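Local atomic coordinates of phosphoacetylglucosamine mutase (Aspergillus lentulus, PDB entry 5O9X), a protein that interconverts N-acetylglucosamine 6-phosphate and N-acetylglucosamine 1-phosphate, a phosphomutase step on the route to UDP-N-acetylglucosamine. Residues K8-A13 with V42-G47; L15-P20 with I142-A147. The protein carries 1 engineered substitution. All coordinates share one frame; numbering follows the deposited sequence.

Contact 1 (K8-A13 with V42-G47)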
loop_
_atom_site.group_PDB
_atom_site.type_symbol
_atom_site.label_atom_id
_atom_site.label_comp_id
_atom_site.label_asym_id
_atom_site.label_seq_id
_atom_site.Cartn_x
_atom_site.Cartn_y
_atom_site.Cartn_z
ATOM N N LYS A 8 -27.568 24.796 2.006
ATOM C CA LYS A 8 -27.902 25.174 3.378
ATOM C C LYS A 8 -27.456 24.096 4.389
ATOM O O LYS A 8 -26.821 24.420 5.387
ATOM C CB LYS A 8 -29.418 25.457 3.527
ATOM C CG LYS A 8 -29.902 25.798 4.940
ATOM C CD LYS A 8 -29.543 27.230 5.354
ATOM C CE LYS A 8 -30.522 27.799 6.369
ATOM N NZ LYS A 8 -30.811 26.852 7.482
ATOM N N ALA A 9 -27.808 22.835 4.129
ATOM C CA ALA A 9 -27.379 21.742 4.994
ATOM C C ALA A 9 -25.832 21.677 5.058
ATOM O O ALA A 9 -25.308 21.437 6.142
ATOM C CB ALA A 9 -28.003 20.413 4.575
ATOM N N ILE A 10 -25.129 21.982 3.947
ATOM C CA ILE A 10 -23.627 22.029 3.943
ATOM C C ILE A 10 -23.061 23.039 4.962
ATOM O O ILE A 10 -22.225 22.674 5.802
ATOM C CB ILE A 10 -23.031 22.113 2.524
ATOM C CG1 ILE A 10 -23.319 20.821 1.768
ATOM C CG2 ILE A 10 -21.524 22.410 2.518
ATOM C CD1 ILE A 10 -23.045 20.893 0.279
ATOM N N SER A 11 -23.583 24.274 4.962
ATOM C CA SER A 11 -23.094 25.312 5.862
ATOM C C SER A 11 -23.566 25.091 7.295
ATOM O O SER A 11 -22.828 25.349 8.256
ATOM C CB SER A 11 -23.508 26.698 5.341
ATOM O OG SER A 11 -24.915 26.725 5.154
ATOM N N ASP A 12 -24.796 24.606 7.443
ATOM C CA ASP A 12 -25.316 24.222 8.744
ATOM C C ASP A 12 -24.470 23.128 9.459
ATOM O O ASP A 12 -24.164 23.243 10.642
ATOM C CB ASP A 12 -26.755 23.743 8.580
ATOM C CG ASP A 12 -27.776 24.899 8.608
ATOM O OD1 ASP A 12 -27.532 25.983 8.006
ATOM O OD2 ASP A 12 -28.829 24.682 9.237
ATOM N N ALA A 13 -24.095 22.082 8.720
ATOM C CA ALA A 13 -23.352 20.961 9.300
ATOM C C ALA A 13 -21.903 21.392 9.619
ATOM O O ALA A 13 -21.399 21.095 10.703
ATOM C CB ALA A 13 -23.413 19.744 8.365
ATOM N N VAL A 42 -11.225 18.571 7.710
ATOM C CA VAL A 42 -10.627 17.839 6.598
ATOM C C VAL A 42 -11.552 16.705 6.143
ATOM O O VAL A 42 -11.856 16.565 4.957
ATOM C CB VAL A 42 -9.226 17.256 6.968
ATOM C CG1 VAL A 42 -8.674 16.445 5.821
ATOM C CG2 VAL A 42 -8.232 18.369 7.189
ATOM N N VAL A 43 -11.948 15.877 7.093
ATOM C CA VAL A 43 -12.808 14.748 6.839
ATOM C C VAL A 43 -14.166 15.252 6.279
ATOM O O VAL A 43 -14.771 14.618 5.383
ATOM C CB VAL A 43 -12.948 13.901 8.155
ATOM C CG1 VAL A 43 -14.010 12.825 8.009
ATOM C CG2 VAL A 43 -11.557 13.277 8.513
ATOM N N TYR A 44 -14.659 16.336 6.879
ATOM C CA TYR A 44 -15.923 16.933 6.399
ATOM C C TYR A 44 -15.750 17.306 4.922
ATOM O O TYR A 44 -16.590 16.968 4.112
ATOM C CB TYR A 44 -16.262 18.185 7.234
ATOM C CG TYR A 44 -17.619 18.719 6.916
ATOM C CD1 TYR A 44 -18.754 18.086 7.406
ATOM C CD2 TYR A 44 -17.761 19.781 6.018
ATOM C CE1 TYR A 44 -20.026 18.540 7.065
ATOM C CE2 TYR A 44 -19.037 20.261 5.680
ATOM C CZ TYR A 44 -20.147 19.648 6.216
ATOM O OH TYR A 44 -21.407 20.099 5.859
ATOM N N ALA A 45 -14.646 17.961 4.577
ATOM C CA ALA A 45 -14.312 18.301 3.181
ATOM C C ALA A 45 -14.261 17.072 2.261
ATOM O O ALA A 45 -14.791 17.052 1.104
ATOM C CB ALA A 45 -12.969 19.019 3.135
ATOM N N VAL A 46 -13.618 16.022 2.776
ATOM C CA VAL A 46 -13.564 14.769 2.018
ATOM C C VAL A 46 -14.964 14.156 1.729
ATOM O O VAL A 46 -15.164 13.572 0.656
ATOM C CB VAL A 46 -12.598 13.743 2.700
ATOM C CG1 VAL A 46 -12.684 12.395 2.002
ATOM C CG2 VAL A 46 -11.150 14.248 2.598
ATOM N N GLY A 47 -15.903 14.301 2.678
ATOM C CA GLY A 47 -17.280 13.794 2.460
ATOM C C GLY A 47 -17.904 14.563 1.260
ATOM O O GLY A 47 -18.524 13.993 0.374
#
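The Tyr44 ring reaches from segment 42-47 to segment 8-13. Ala13 CB and the carbonyl oxygen of Ile10 both approach it obliquely, near its hydroxyl end. The methyl CB of Ala13 lies 3.8 Å from Tyr44 CE1 and 3.2 Å from Tyr44 OH. Tyr44 CE2 is 4.0 Å from Ile10 O. The phenol OH donates a hydrogen bond of 2.7 Å from Tyr44 OH to Ile10 O. It arrives in the carbonyl plane on a lone pair, with a C=O...OH angle of 120°. This bond gives the hydroxyl of the buried Tyr44 an acceptor. The methyl CG2 of Ile10 stays more distant, 4.1 Å from Tyr44 OH. Tyr44 extends toward helix 4-14 because CG stands anti to the backbone N (chi1 -172°). The long side chain spans segment axes that come no nearer than 12.0 Å. Ile10 also packs on Ile107 and Tyr111 of helix 107-118, while Tyr44 touches Val144 and Ala148 of helix 138-151. The two short segments run antiparallel, with 167° between their directions. The tyrosine bridges them and so joins the N-terminal helix 4-14 to helix 40-56, in the alpha/beta/alpha fold of the phosphohexomutases.

Contact 2 (L15-P20 with I142-A147). Unlike the reference sequence in segment 142-147: Ile142 (reference Val).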
loop_
_atom_site.group_PDB
_atom_site.type_symbol
_atom_site.label_atom_id
_atom_site.label_comp_id
_atom_site.label_asym_id
_atom_site.label_seq_id
_atom_site.Cartn_x
_atom_site.Cartn_y
_atom_site.Cartn_z
ATOM N N LEU A 15 -20.915 24.224 10.623
ATOM C CA LEU A 15 -21.003 25.056 11.844
ATOM C C LEU A 15 -20.549 24.316 13.078
ATOM O O LEU A 15 -20.129 24.940 14.047
ATOM C CB LEU A 15 -22.453 25.594 12.083
ATOM C CG LEU A 15 -22.792 27.111 12.049
ATOM C CD1 LEU A 15 -24.279 27.401 11.831
ATOM C CD2 LEU A 15 -22.294 27.865 13.295
ATOM N N GLN A 16 -20.631 22.985 13.047
ATOM C CA GLN A 16 -20.281 22.163 14.203
ATOM C C GLN A 16 -18.777 22.070 14.448
ATOM O O GLN A 16 -18.330 21.599 15.507
ATOM C CB GLN A 16 -20.848 20.770 14.023
ATOM C CG GLN A 16 -22.361 20.714 14.032
ATOM C CD GLN A 16 -22.832 19.658 15.010
ATOM O OE1 GLN A 16 -22.952 19.917 16.213
ATOM N NE2 GLN A 16 -23.075 18.447 14.504
ATOM N N TYR A 17 -18.004 22.516 13.466
ATOM C CA TYR A 17 -16.540 22.328 13.474
ATOM C C TYR A 17 -15.821 23.663 13.429
ATOM O O TYR A 17 -16.432 24.695 13.216
ATOM C CB TYR A 17 -16.078 21.355 12.339
ATOM C CG TYR A 17 -16.997 20.137 12.214
ATOM C CD1 TYR A 17 -17.158 19.267 13.279
ATOM C CD2 TYR A 17 -17.750 19.916 11.047
ATOM C CE1 TYR A 17 -18.055 18.207 13.214
ATOM C CE2 TYR A 17 -18.612 18.840 10.951
ATOM C CZ TYR A 17 -18.759 17.989 12.035
ATOM O OH TYR A 17 -19.615 16.924 11.962
ATOM N N ALA A 18 -14.532 23.630 13.698
ATOM C CA ALA A 18 -13.678 24.812 13.651
ATOM C C ALA A 18 -12.378 24.372 12.994
ATOM O O ALA A 18 -11.821 23.343 13.401
ATOM C CB ALA A 18 -13.424 25.327 15.072
ATOM N N LYS A 19 -11.915 25.102 11.971
ATOM C CA LYS A 19 -10.594 24.863 11.390
ATOM C C LYS A 19 -9.529 25.219 12.385
ATOM O O LYS A 19 -9.668 26.230 13.081
ATOM C CB LYS A 19 -10.335 25.707 10.156
ATOM C CG LYS A 19 -11.118 25.286 8.955
ATOM C CD LYS A 19 -10.678 26.081 7.759
ATOM C CE LYS A 19 -9.716 25.291 6.913
ATOM N NZ LYS A 19 -8.656 26.190 6.418
ATOM N N PRO A 20 -8.449 24.410 12.464
ATOM C CA PRO A 20 -7.318 24.823 13.301
ATOM C C PRO A 20 -6.578 25.998 12.684
ATOM O O PRO A 20 -6.363 26.042 11.459
ATOM C CB PRO A 20 -6.406 23.564 13.333
ATOM C CG PRO A 20 -6.817 22.736 12.170
ATOM C CD PRO A 20 -8.257 23.055 11.892
ATOM N N ILE A 142 -15.646 9.208 11.487
ATOM C CA ILE A 142 -16.828 8.614 10.797
ATOM C C ILE A 142 -18.174 9.442 11.069
ATOM O O ILE A 142 -18.982 9.607 10.156
ATOM C CB ILE A 142 -16.909 7.076 11.183
ATOM C CG1 ILE A 142 -16.218 6.195 10.144
ATOM C CG2 ILE A 142 -18.289 6.518 11.449
ATOM C CD1 ILE A 142 -15.330 6.851 9.171
ATOM N N GLY A 143 -18.379 9.903 12.301
ATOM C CA GLY A 143 -19.464 10.889 12.623
ATOM C C GLY A 143 -19.427 12.104 11.711
ATOM O O GLY A 143 -20.457 12.525 11.166
ATOM N N VAL A 144 -18.231 12.676 11.526
ATOM C CA VAL A 144 -18.073 13.886 10.692
ATOM C C VAL A 144 -18.361 13.558 9.246
ATOM O O VAL A 144 -19.140 14.309 8.537
ATOM C CB VAL A 144 -16.650 14.520 10.796
ATOM C CG1 VAL A 144 -16.520 15.719 9.819
ATOM C CG2 VAL A 144 -16.279 14.935 12.226
ATOM N N LEU A 145 -17.709 12.484 8.756
ATOM C CA LEU A 145 -17.985 11.983 7.408
ATOM C C LEU A 145 -19.490 11.793 7.116
ATOM O O LEU A 145 -20.022 12.240 6.037
ATOM C CB LEU A 145 -17.207 10.675 7.139
ATOM C CG LEU A 145 -17.252 10.103 5.739
ATOM C CD1 LEU A 145 -16.597 11.093 4.775
ATOM C CD2 LEU A 145 -16.441 8.777 5.758
ATOM N N SER A 146 -20.152 11.119 8.047
ATOM C CA SER A 146 -21.610 10.886 7.999
ATOM C C SER A 146 -22.397 12.195 7.912
ATOM O O SER A 146 -23.348 12.263 7.148
ATOM C CB SER A 146 -22.023 10.133 9.271
ATOM O OG SER A 146 -21.429 8.828 9.229
ATOM N N ALA A 147 -22.033 13.165 8.741
ATOM C CA ALA A 147 -22.582 14.527 8.696
ATOM C C ALA A 147 -22.447 15.203 7.330
ATOM O O ALA A 147 -23.464 15.738 6.857
ATOM C CB ALA A 147 -22.079 15.415 9.865
#
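Tyr17 packs its ring and hydroxyl against Val144 and Ala147 of helix 138-151. This is a loop-to-helix contact in domain I of the alpha/beta/alpha phosphohexomutase fold. Both methyls of Val144 meet the phenol end of Tyr17. Val144 CG1 is 3.9 Å from Tyr17 CZ and forms an off-centre CH-pi contact. Val144 CG1 sits 4.3 Å from the centroid of the Tyr17 ring, 29° off the ring normal. Val144 CG2 meets the ring obliquely, 3.9 Å from Tyr17 CE1. The hydroxyl reaches past the valine branch to the helix itself. Tyr17 OH lies 3.6 Å from Val144 CA and 3.6 Å from Ala147 CB. These are packing contacts, and no hydrogen bond crosses between the segments.

The two side chains come from opposite directions. Tyr17 has CG anti to its carbonyl carbon and beside its backbone N (chi1 -43°), which carries the ring from the loop to the helix. Within the loop, Gln16 CB covers the centre of one ring face.

Further out, Tyr17 and Lys19 touch Thr41 of helix 40-56, and Val144 touches Asn40 of that helix. On the sheet side of helix 138-151, Ile142 and Leu145 pack on Phe130 of strand 127-132. Ile142, which differs from the reference sequence, also gives its carbonyl oxygen to two donors of Ser146. Ser146 N and Ser146 OG reach it from opposite faces of the carbonyl plane, with Ser146 OG 2.7 Å from Ile142 O.

In the fold
Contacts 1 and 2 are neighbours in domain I, with centres about 7 Å apart. Their segments alternate along the chain. The two tyrosines meet directly: Tyr44 CD1 lies 3.6 Å from Tyr17 CE2. Val144 CG1 of contact 2 also packs 3.5 Å from Tyr44 N. Gly47 CA and Leu145 CD1 approach to 3.6 Å between helices 40-56 and 138-151. Tyr44 thus links the two contacts, touching helix 4-14 on the one hand and Tyr17 and Val144 on the other. Both lie on the same side of the chain's centre, their own centres about 28 Å and 27 Å from it. The entry holds glucose 1,6-bisphosphate in a pocket of 18 residues.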